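Local coordinates for trehalose-6-phosphate phosphatase-related protein (Thermoplasma acidophilum, PDB 1U02) that removes the phosphate from trehalose 6-phosphate to yield free trehalose, with magnesium as cofactor, at residues Glu136-Ile140 / Phe141-Thr145; Ser167-Glu171 / Arg172-Ile176; Lys217-Lys220 / Phe221-Met224. All coordinates share one frame; numbering follows the deposited sequence.

Contact 1: Glu136-Ile140 / Phe141-Thr145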
ATOM      1  N   GLU A 136      12.864  13.111 -14.640  1.00 19.21           N
ATOM      2  CA  GLU A 136      12.922  13.309 -16.087  1.00 20.17           C
ATOM      3  C   GLU A 136      12.106  12.216 -16.774  1.00 19.01           C
ATOM      4  O   GLU A 136      11.342  12.482 -17.707  1.00 16.55           O
ATOM      5  CB  GLU A 136      14.377  13.270 -16.566  1.00 24.00           C
ATOM      6  CG  GLU A 136      14.554  13.411 -18.069  1.00 28.87           C
ATOM      7  CD  GLU A 136      16.018  13.512 -18.473  1.00 34.83           C
ATOM      8  OE1 GLU A 136      16.799  12.592 -18.138  1.00 38.04           O
ATOM      9  OE2 GLU A 136      16.390  14.516 -19.124  1.00 36.53           O
ATOM     10  N   ILE A 137      12.270  10.982 -16.310  1.00 16.66           N
ATOM     11  CA  ILE A 137      11.521   9.870 -16.874  1.00 15.92           C
ATOM     12  C   ILE A 137      10.027  10.106 -16.653  1.00 14.68           C
ATOM     13  O   ILE A 137       9.207   9.840 -17.530  1.00 13.89           O
ATOM     14  CB  ILE A 137      11.938   8.533 -16.219  1.00 15.60           C
ATOM     15  CG1 ILE A 137      13.320   8.123 -16.727  1.00 16.63           C
ATOM     16  CG2 ILE A 137      10.931   7.443 -16.551  1.00 17.06           C
ATOM     17  CD1 ILE A 137      13.350   7.805 -18.219  1.00 14.72           C
ATOM     18  N   ALA A 138       9.681  10.615 -15.476  1.00 15.28           N
ATOM     19  CA  ALA A 138       8.292  10.889 -15.141  1.00 17.40           C
ATOM     20  C   ALA A 138       7.677  11.899 -16.107  1.00 18.68           C
ATOM     21  O   ALA A 138       6.538  11.733 -16.553  1.00 16.52           O
ATOM     22  CB  ALA A 138       8.193  11.407 -13.713  1.00 17.03           C
ATOM     23  N   ARG A 139       8.430  12.945 -16.432  1.00 17.19           N
ATOM     24  CA  ARG A 139       7.921  13.964 -17.348  1.00 20.21           C
ATOM     25  C   ARG A 139       7.806  13.390 -18.754  1.00 19.45           C
ATOM     26  O   ARG A 139       6.834  13.643 -19.461  1.00 18.89           O
ATOM     27  CB  ARG A 139       8.839  15.192 -17.355  1.00 22.08           C
ATOM     28  CG  ARG A 139       9.100  15.752 -15.964  1.00 27.64           C
ATOM     29  CD  ARG A 139       9.782  17.110 -15.996  1.00 33.03           C
ATOM     30  NE  ARG A 139      10.269  17.484 -14.670  1.00 37.70           N
ATOM     31  CZ  ARG A 139      11.441  17.104 -14.167  1.00 37.94           C
ATOM     32  NH1 ARG A 139      12.258  16.342 -14.882  1.00 37.86           N
ATOM     33  NH2 ARG A 139      11.789  17.472 -12.942  1.00 39.19           N
ATOM     34  N   ILE A 140       8.799  12.606 -19.156  1.00 18.33           N
ATOM     35  CA  ILE A 140       8.787  12.009 -20.484  1.00 19.36           C
ATOM     36  C   ILE A 140       7.568  11.115 -20.711  1.00 18.80           C
ATOM     37  O   ILE A 140       6.889  11.228 -21.732  1.00 17.82           O
ATOM     38  CB  ILE A 140      10.064  11.181 -20.720  1.00 19.08           C
ATOM     39  CG1 ILE A 140      11.283  12.104 -20.703  1.00 23.32           C
ATOM     40  CG2 ILE A 140       9.966  10.431 -22.041  1.00 21.90           C
ATOM     41  CD1 ILE A 140      12.613  11.369 -20.695  1.00 23.82           C
ATOM     42  N   PHE A 141       7.285  10.239 -19.751  1.00 17.80           N
ATOM     43  CA  PHE A 141       6.169   9.311 -19.866  1.00 18.66           C
ATOM     44  C   PHE A 141       4.839   9.814 -19.332  1.00 18.84           C
ATOM     45  O   PHE A 141       3.820   9.131 -19.457  1.00 20.62           O
ATOM     46  CB  PHE A 141       6.531   8.001 -19.180  1.00 17.59           C
ATOM     47  CG  PHE A 141       7.578   7.219 -19.910  1.00 18.88           C
ATOM     48  CD1 PHE A 141       7.219   6.319 -20.908  1.00 20.05           C
ATOM     49  CD2 PHE A 141       8.927   7.405 -19.623  1.00 17.30           C
ATOM     50  CE1 PHE A 141       8.191   5.608 -21.613  1.00 21.71           C
ATOM     51  CE2 PHE A 141       9.908   6.704 -20.318  1.00 19.72           C
ATOM     52  CZ  PHE A 141       9.540   5.804 -21.315  1.00 22.13           C
ATOM     53  N   GLY A 142       4.843  10.999 -18.735  1.00 18.38           N
ATOM     54  CA  GLY A 142       3.610  11.547 -18.207  1.00 18.07           C
ATOM     55  C   GLY A 142       3.068  10.801 -17.002  1.00 18.10           C
ATOM     56  O   GLY A 142       1.856  10.621 -16.866  1.00 16.37           O
ATOM     57  N   VAL A 143       3.963  10.349 -16.131  1.00 16.61           N
ATOM     58  CA  VAL A 143       3.531   9.652 -14.932  1.00 16.08           C
ATOM     59  C   VAL A 143       3.824  10.521 -13.722  1.00 16.54           C
ATOM     60  O   VAL A 143       4.435  11.586 -13.839  1.00 16.44           O
ATOM     61  CB  VAL A 143       4.208   8.269 -14.779  1.00 15.26           C
ATOM     62  CG1 VAL A 143       3.631   7.309 -15.808  1.00 15.01           C
ATOM     63  CG2 VAL A 143       5.710   8.390 -14.957  1.00 16.38           C
ATOM     64  N   GLU A 144       3.387  10.053 -12.561  1.00 16.45           N
ATOM     65  CA  GLU A 144       3.529  10.784 -11.314  1.00 17.80           C
ATOM     66  C   GLU A 144       4.636  10.231 -10.422  1.00 18.27           C
ATOM     67  O   GLU A 144       4.883   9.021 -10.398  1.00 16.72           O
ATOM     68  CB  GLU A 144       2.174  10.742 -10.605  1.00 20.74           C
ATOM     69  CG  GLU A 144       2.115  11.276  -9.192  1.00 24.97           C
ATOM     70  CD  GLU A 144       0.701  11.184  -8.639  1.00 27.76           C
ATOM     71  OE1 GLU A 144      -0.200  11.827  -9.227  1.00 23.85           O
ATOM     72  OE2 GLU A 144       0.491  10.462  -7.637  1.00 28.56           O
ATOM     73  N   THR A 145       5.303  11.121  -9.692  1.00 17.39           N
ATOM     74  CA  THR A 145       6.389  10.718  -8.807  1.00 18.20           C
ATOM     75  C   THR A 145       6.004  10.842  -7.328  1.00 17.86           C
ATOM     76  O   THR A 145       5.480  11.864  -6.900  1.00 17.60           O
ATOM     77  CB  THR A 145       7.660  11.577  -9.057  1.00 20.33           C
ATOM     78  OG1 THR A 145       8.009  11.532 -10.448  1.00 19.76           O
ATOM     79  CG2 THR A 145       8.828  11.049  -8.250  1.00 18.52           C
TER
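Phe-141 N makes the last regular helical bond here, to Ile-137 O at 3.0 Å, before the backbone turns out of helix 127-141 at Gly-142. The next carbonyl, Ala-138 O, receives Val-143 N, folded back from beyond the helix end, at 3.0 Å. Gly-142 N adds a weak bond to Arg-139 O at 3.4 Å. With positive phi at Gly-142 (69°), this is a Schellman motif. It ends the helix and sends the chain into strand 144-147, an outer strand of the four-stranded antiparallel sheet, which probably forms the cap module, as in other HAD-type trehalose phosphatases. The Phe-141 ring lies alongside Ile-137, both side chains pointing the same way. Ile-137 CG2 is 3.7 Å from Phe-141 CD2, and Ile-137 O lies at the ring edge, in plane. CG of Phe-141 stands beside its own backbone N (chi1 -70°), which turns the ring back along the helix. Ile-140 CG2 also meets Phe-141 CD2. Residues of helix 86-96, among them Val-88 and Ile-92, touch this ring too. On the sheet side, Ala-138 CB comes within 3.3 Å of Thr-145 OG1. Val-143 CG2 packs on Ala-138 CA at 3.6 Å. Leu-154 of strand 151-155 touches Ile-137, Ala-138 and Thr-145.

Contact 2: Ser167-Glu171 / Arg172-Ile176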
ATOM      1  N   SER A 167     -14.886   5.726  -2.119  1.00 25.23           N
ATOM      2  CA  SER A 167     -15.682   5.187  -3.214  1.00 25.93           C
ATOM      3  C   SER A 167     -16.327   3.845  -2.873  1.00 25.73           C
ATOM      4  O   SER A 167     -17.445   3.559  -3.299  1.00 25.57           O
ATOM      5  CB  SER A 167     -14.805   5.046  -4.459  1.00 27.83           C
ATOM      6  OG  SER A 167     -15.522   4.450  -5.520  1.00 32.31           O
ATOM      7  N   VAL A 168     -15.624   3.023  -2.104  1.00 23.64           N
ATOM      8  CA  VAL A 168     -16.149   1.718  -1.718  1.00 22.47           C
ATOM      9  C   VAL A 168     -17.165   1.772  -0.575  1.00 22.88           C
ATOM     10  O   VAL A 168     -18.253   1.206  -0.677  1.00 22.48           O
ATOM     11  CB  VAL A 168     -15.011   0.768  -1.295  1.00 20.54           C
ATOM     12  CG1 VAL A 168     -15.591  -0.497  -0.684  1.00 19.79           C
ATOM     13  CG2 VAL A 168     -14.147   0.428  -2.498  1.00 18.78           C
ATOM     14  N   ARG A 169     -16.802   2.451   0.508  1.00 23.37           N
ATOM     15  CA  ARG A 169     -17.660   2.543   1.687  1.00 24.96           C
ATOM     16  C   ARG A 169     -18.788   3.560   1.602  1.00 26.58           C
ATOM     17  O   ARG A 169     -19.833   3.379   2.225  1.00 27.77           O
ATOM     18  CB  ARG A 169     -16.818   2.859   2.927  1.00 24.53           C
ATOM     19  CG  ARG A 169     -16.063   4.175   2.845  1.00 25.17           C
ATOM     20  CD  ARG A 169     -15.428   4.532   4.182  1.00 26.64           C
ATOM     21  NE  ARG A 169     -16.443   4.817   5.194  1.00 26.60           N
ATOM     22  CZ  ARG A 169     -16.686   6.026   5.695  1.00 25.87           C
ATOM     23  NH1 ARG A 169     -15.984   7.076   5.286  1.00 22.71           N
ATOM     24  NH2 ARG A 169     -17.640   6.186   6.603  1.00 26.37           N
ATOM     25  N   GLY A 170     -18.585   4.628   0.839  1.00 27.97           N
ATOM     26  CA  GLY A 170     -19.615   5.646   0.753  1.00 30.41           C
ATOM     27  C   GLY A 170     -19.747   6.252   2.139  1.00 31.48           C
ATOM     28  O   GLY A 170     -18.789   6.819   2.659  1.00 30.92           O
ATOM     29  N   GLU A 171     -20.921   6.124   2.749  1.00 33.08           N
ATOM     30  CA  GLU A 171     -21.142   6.659   4.092  1.00 34.80           C
ATOM     31  C   GLU A 171     -21.215   5.541   5.127  1.00 33.51           C
ATOM     32  O   GLU A 171     -21.353   5.804   6.320  1.00 33.97           O
ATOM     33  CB  GLU A 171     -22.442   7.472   4.139  1.00 37.11           C
ATOM     34  CG  GLU A 171     -22.456   8.695   3.236  1.00 41.45           C
ATOM     35  CD  GLU A 171     -21.356   9.682   3.574  1.00 44.26           C
ATOM     36  OE1 GLU A 171     -21.288  10.123   4.741  1.00 46.78           O
ATOM     37  OE2 GLU A 171     -20.558  10.017   2.668  1.00 45.56           O
ATOM     38  N   ARG A 172     -21.121   4.296   4.666  1.00 32.84           N
ATOM     39  CA  ARG A 172     -21.192   3.136   5.552  1.00 31.02           C
ATOM     40  C   ARG A 172     -20.130   3.139   6.643  1.00 30.40           C
ATOM     41  O   ARG A 172     -19.024   3.648   6.455  1.00 29.64           O
ATOM     42  CB  ARG A 172     -21.075   1.837   4.746  1.00 32.28           C
ATOM     43  CG  ARG A 172     -22.219   1.592   3.777  1.00 33.94           C
ATOM     44  CD  ARG A 172     -22.101   0.222   3.128  1.00 35.56           C
ATOM     45  NE  ARG A 172     -20.933   0.121   2.260  1.00 38.03           N
ATOM     46  CZ  ARG A 172     -20.548  -0.995   1.647  1.00 39.14           C
ATOM     47  NH1 ARG A 172     -21.238  -2.117   1.807  1.00 39.37           N
ATOM     48  NH2 ARG A 172     -19.477  -0.989   0.864  1.00 38.87           N
ATOM     49  N   PRO A 173     -20.461   2.575   7.814  1.00 29.27           N
ATOM     50  CA  PRO A 173     -19.519   2.513   8.936  1.00 28.34           C
ATOM     51  C   PRO A 173     -18.287   1.696   8.562  1.00 26.36           C
ATOM     52  O   PRO A 173     -18.396   0.653   7.916  1.00 25.51           O
ATOM     53  CB  PRO A 173     -20.338   1.842  10.034  1.00 28.98           C
ATOM     54  CG  PRO A 173     -21.730   2.328   9.745  1.00 30.81           C
ATOM     55  CD  PRO A 173     -21.810   2.161   8.241  1.00 29.99           C
ATOM     56  N   ALA A 174     -17.113   2.159   8.968  1.00 24.07           N
ATOM     57  CA  ALA A 174     -15.903   1.426   8.640  1.00 23.03           C
ATOM     58  C   ALA A 174     -14.739   1.722   9.566  1.00 21.87           C
ATOM     59  O   ALA A 174     -14.736   2.705  10.311  1.00 21.73           O
ATOM     60  CB  ALA A 174     -15.494   1.724   7.197  1.00 22.07           C
ATOM     61  N   ILE A 175     -13.760   0.828   9.523  1.00 19.91           N
ATOM     62  CA  ILE A 175     -12.535   0.965  10.290  1.00 18.09           C
ATOM     63  C   ILE A 175     -11.461   1.154   9.229  1.00 17.55           C
ATOM     64  O   ILE A 175     -11.474   0.471   8.199  1.00 18.40           O
ATOM     65  CB  ILE A 175     -12.228  -0.310  11.115  1.00 18.71           C
ATOM     66  CG1 ILE A 175     -13.291  -0.497  12.206  1.00 21.19           C
ATOM     67  CG2 ILE A 175     -10.849  -0.206  11.744  1.00 18.96           C
ATOM     68  CD1 ILE A 175     -13.128  -1.773  13.022  1.00 21.47           C
ATOM     69  N   ILE A 176     -10.557   2.099   9.457  1.00 16.73           N
ATOM     70  CA  ILE A 176      -9.477   2.362   8.514  1.00 17.81           C
ATOM     71  C   ILE A 176      -8.180   2.504   9.298  1.00 17.41           C
ATOM     72  O   ILE A 176      -8.071   3.358  10.180  1.00 19.81           O
ATOM     73  CB  ILE A 176      -9.745   3.652   7.697  1.00 17.12           C
ATOM     74  CG1 ILE A 176     -11.085   3.531   6.960  1.00 17.22           C
ATOM     75  CG2 ILE A 176      -8.619   3.877   6.696  1.00 16.96           C
ATOM     76  CD1 ILE A 176     -11.546   4.818   6.284  1.00 17.05           C
TER
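The guanidinium of Arg-169 meets Arg-172 O at its edge, in plane, and Ala-174 CB approaches the same group obliquely. The Arg-172 guanidinium in turn has Arg-169 O at its edge. Arg-169 grips side-on: NE lies 3.1 Å and NH2 2.9 Å from the single atom Arg-172 O. NE comes in nearly along the C=O axis, while NH2 sits above the carbonyl plane. CG of Arg-169 stands between its backbone N and carbonyl carbon (chi1 61°), and the bend at chi3 brings the NE edge to that oxygen. Asp-192 forms a salt bridge with Arg-169 NH2, and Asn-190 accepts a hydrogen bond from NH1. A leucine in place of Arg-169 would probably leave Arg-172 O without both side-chain donors and Asp-192 without its charged mate. Arg-172 folds back over the helix end. Its NH2 bonds to Val-168 O at 2.9 Å, from above the carbonyl plane, and its NE makes a weak bond to Arg-169 O. Arg-172 N also bonds to Arg-169 O, at 2.9 Å. This backbone bond closes a type II' beta turn from Arg-169 to Arg-172, with Gly-170 at positive phi. The turn joins helix 161-169 to strand 174-178, which lies between the parallel strands 3-7 and 194-198 in the Rossmann-like core of a HAD phosphatase.

Contact 3: Lys217-Lys220 / Phe221-Met224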
ATOM      1  N   LYS A 217      -3.002  -7.074  17.541  1.00 19.33           N
ATOM      2  CA  LYS A 217      -3.672  -7.377  18.798  1.00 19.99           C
ATOM      3  C   LYS A 217      -5.080  -6.797  18.810  1.00 19.18           C
ATOM      4  O   LYS A 217      -6.008  -7.420  19.318  1.00 19.65           O
ATOM      5  CB  LYS A 217      -2.861  -6.814  19.966  1.00 20.44           C
ATOM      6  CG  LYS A 217      -3.251  -7.379  21.315  1.00 22.27           C
ATOM      7  CD  LYS A 217      -2.321  -6.879  22.411  1.00 21.90           C
ATOM      8  CE  LYS A 217      -2.612  -7.571  23.731  1.00 19.84           C
ATOM      9  NZ  LYS A 217      -1.683  -7.135  24.806  1.00 21.69           N
ATOM     10  N   ILE A 218      -5.234  -5.603  18.249  1.00 19.79           N
ATOM     11  CA  ILE A 218      -6.541  -4.961  18.187  1.00 22.12           C
ATOM     12  C   ILE A 218      -7.465  -5.770  17.274  1.00 23.35           C
ATOM     13  O   ILE A 218      -8.639  -5.985  17.596  1.00 21.52           O
ATOM     14  CB  ILE A 218      -6.424  -3.511  17.661  1.00 23.73           C
ATOM     15  CG1 ILE A 218      -5.867  -2.607  18.762  1.00 26.02           C
ATOM     16  CG2 ILE A 218      -7.781  -3.004  17.190  1.00 25.95           C
ATOM     17  CD1 ILE A 218      -6.763  -2.505  19.987  1.00 28.05           C
ATOM     18  N   LEU A 219      -6.927  -6.226  16.144  1.00 22.21           N
ATOM     19  CA  LEU A 219      -7.705  -7.024  15.201  1.00 22.65           C
ATOM     20  C   LEU A 219      -8.078  -8.352  15.858  1.00 23.02           C
ATOM     21  O   LEU A 219      -9.184  -8.865  15.677  1.00 22.15           O
ATOM     22  CB  LEU A 219      -6.897  -7.279  13.920  1.00 23.09           C
ATOM     23  CG  LEU A 219      -6.497  -6.054  13.090  1.00 22.03           C
ATOM     24  CD1 LEU A 219      -5.725  -6.505  11.852  1.00 23.94           C
ATOM     25  CD2 LEU A 219      -7.740  -5.283  12.680  1.00 21.01           C
ATOM     26  N   LYS A 220      -7.137  -8.903  16.617  1.00 23.61           N
ATOM     27  CA  LYS A 220      -7.347 -10.153  17.336  1.00 25.98           C
ATOM     28  C   LYS A 220      -8.534  -9.974  18.286  1.00 25.90           C
ATOM     29  O   LYS A 220      -9.407 -10.832  18.379  1.00 24.76           O
ATOM     30  CB  LYS A 220      -6.087 -10.495  18.138  1.00 27.89           C
ATOM     31  CG  LYS A 220      -6.210 -11.697  19.070  1.00 32.79           C
ATOM     32  CD  LYS A 220      -5.092 -11.683  20.112  1.00 35.09           C
ATOM     33  CE  LYS A 220      -5.033 -12.977  20.909  1.00 37.69           C
ATOM     34  NZ  LYS A 220      -4.584 -14.127  20.074  1.00 40.12           N
ATOM     35  N   PHE A 221      -8.560  -8.841  18.981  1.00 25.87           N
ATOM     36  CA  PHE A 221      -9.628  -8.538  19.923  1.00 26.69           C
ATOM     37  C   PHE A 221     -10.987  -8.375  19.242  1.00 28.58           C
ATOM     38  O   PHE A 221     -11.995  -8.908  19.713  1.00 26.75           O
ATOM     39  CB  PHE A 221      -9.296  -7.264  20.700  1.00 25.43           C
ATOM     40  CG  PHE A 221     -10.224  -6.998  21.844  1.00 26.73           C
ATOM     41  CD1 PHE A 221     -10.219  -7.828  22.966  1.00 27.10           C
ATOM     42  CD2 PHE A 221     -11.115  -5.928  21.799  1.00 25.79           C
ATOM     43  CE1 PHE A 221     -11.093  -7.596  24.032  1.00 26.23           C
ATOM     44  CE2 PHE A 221     -11.993  -5.687  22.859  1.00 26.81           C
ATOM     45  CZ  PHE A 221     -11.981  -6.523  23.975  1.00 25.12           C
ATOM     46  N   ILE A 222     -11.020  -7.628  18.141  1.00 29.02           N
ATOM     47  CA  ILE A 222     -12.267  -7.414  17.420  1.00 31.51           C
ATOM     48  C   ILE A 222     -12.879  -8.755  17.030  1.00 32.39           C
ATOM     49  O   ILE A 222     -14.099  -8.918  17.048  1.00 32.92           O
ATOM     50  CB  ILE A 222     -12.040  -6.566  16.156  1.00 31.18           C
ATOM     51  CG1 ILE A 222     -11.475  -5.202  16.546  1.00 32.19           C
ATOM     52  CG2 ILE A 222     -13.357  -6.370  15.420  1.00 32.79           C
ATOM     53  CD1 ILE A 222     -11.088  -4.346  15.364  1.00 33.83           C
ATOM     54  N   GLU A 223     -12.022  -9.709  16.684  1.00 34.50           N
ATOM     55  CA  GLU A 223     -12.463 -11.045  16.311  1.00 36.84           C
ATOM     56  C   GLU A 223     -13.157 -11.721  17.490  1.00 38.14           C
ATOM     57  O   GLU A 223     -14.260 -12.250  17.350  1.00 38.35           O
ATOM     58  CB  GLU A 223     -11.266 -11.889  15.868  1.00 36.89           C
ATOM     59  CG  GLU A 223     -11.508 -13.398  15.807  1.00 37.57           C
ATOM     60  CD  GLU A 223     -12.633 -13.772  14.865  1.00 39.70           C
ATOM     61  OE1 GLU A 223     -12.831 -13.051  13.866  1.00 43.57           O
ATOM     62  OE2 GLU A 223     -13.309 -14.793  15.113  1.00 39.24           O
HETATM   63  N   MSE A 224     -12.505 -11.700  18.649  1.00 38.59           N
HETATM   64  CA  MSE A 224     -13.062 -12.312  19.855  1.00 40.38           C
HETATM   65  C   MSE A 224     -14.413 -11.690  20.205  1.00 39.47           C
HETATM   66  O   MSE A 224     -15.293 -12.356  20.751  1.00 38.66           O
HETATM   67  CB  MSE A 224     -12.097 -12.151  21.035  1.00 41.76           C
HETATM   68  CG  MSE A 224     -10.696 -12.657  20.752  1.00 46.00           C
HETATM   69 SE   MSE A 224      -9.621 -12.815  22.350  1.00 50.25          SE
HETATM   70  CE  MSE A 224      -9.287 -14.714  22.288  1.00 50.30           C
TER
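Ile-218 O takes the hydrogen bond of Ile-222 N at 2.9 Å, with an N-H...O angle of 162°. The Ile-222 side chain lies against the same oxygen: its CG1 is 3.1 Å from Ile-218 O. That branch stands beside the backbone N of Ile-222 (chi1 -60°), which brings it back over the preceding turn. At its end, Ile-222 CD1 meets Ile-218 CG2 at 4.0 Å, where the two isoleucines cross at a slant. Leu-219 CD2 approaches Ile-222 CD1 more loosely, at 4.4 Å. The i to i+4 backbone bonds continue on both sides. Phe-221 N bonds to Lys-217 O, Glu-223 N to Leu-219 O, and Met-224 N to Lys-220 O. This is regular alpha-helix, within helix 212-229 near the C-terminus of the chain. The helix packs by one side on the core. Leu-219 is buried against Ile-4 and Leu-6 of strand 3-7 and against Leu-12. Ile-218 touches Phe-207 and Val-209 of strand 207-209, and Ile-222 touches Phe-39. Glu-223 turns its carboxylate to a salt bridge with Arg-38. Glu-223 CB lies 3.3 Å from Lys-220 O. Met-224, present as selenomethionine, has its CG 3.3 Å from Lys-220 O. Phe-221 CB rests 3.4 Å from Ile-218 O. The CG of Phe-221 is anti to its backbone N (chi1 -171°), and the ring leads away from the preceding turn, on an exposed part of the helix. The Lys-220 chain touches Leu-31 of helix 26-38.

In the fold
Along the chain the contacts come in series, 1, then 2, then 3. Contact 1 joins a helix to an outer strand of the four-stranded antiparallel sheet. Contact 2 joins a helix to a strand of the large mixed sheet, and contact 3 lies on helix 212-229, which packs on that sheet. The centres of contacts 1 and 3 are about 42 Å apart, those of 1 and 2 about 33 Å. Contacts 2 and 3 have centres about 20 Å apart and touch: Ile-175 CD1 is 4.0 Å from Ile-222 CD1. Both belong to the core, whose mixed sheet carries the magnesium-binding Asp-7, Asp-9 and Asp-179 at or near its strand ends. Contact 1 belongs to the separate, probable cap module, away from this site.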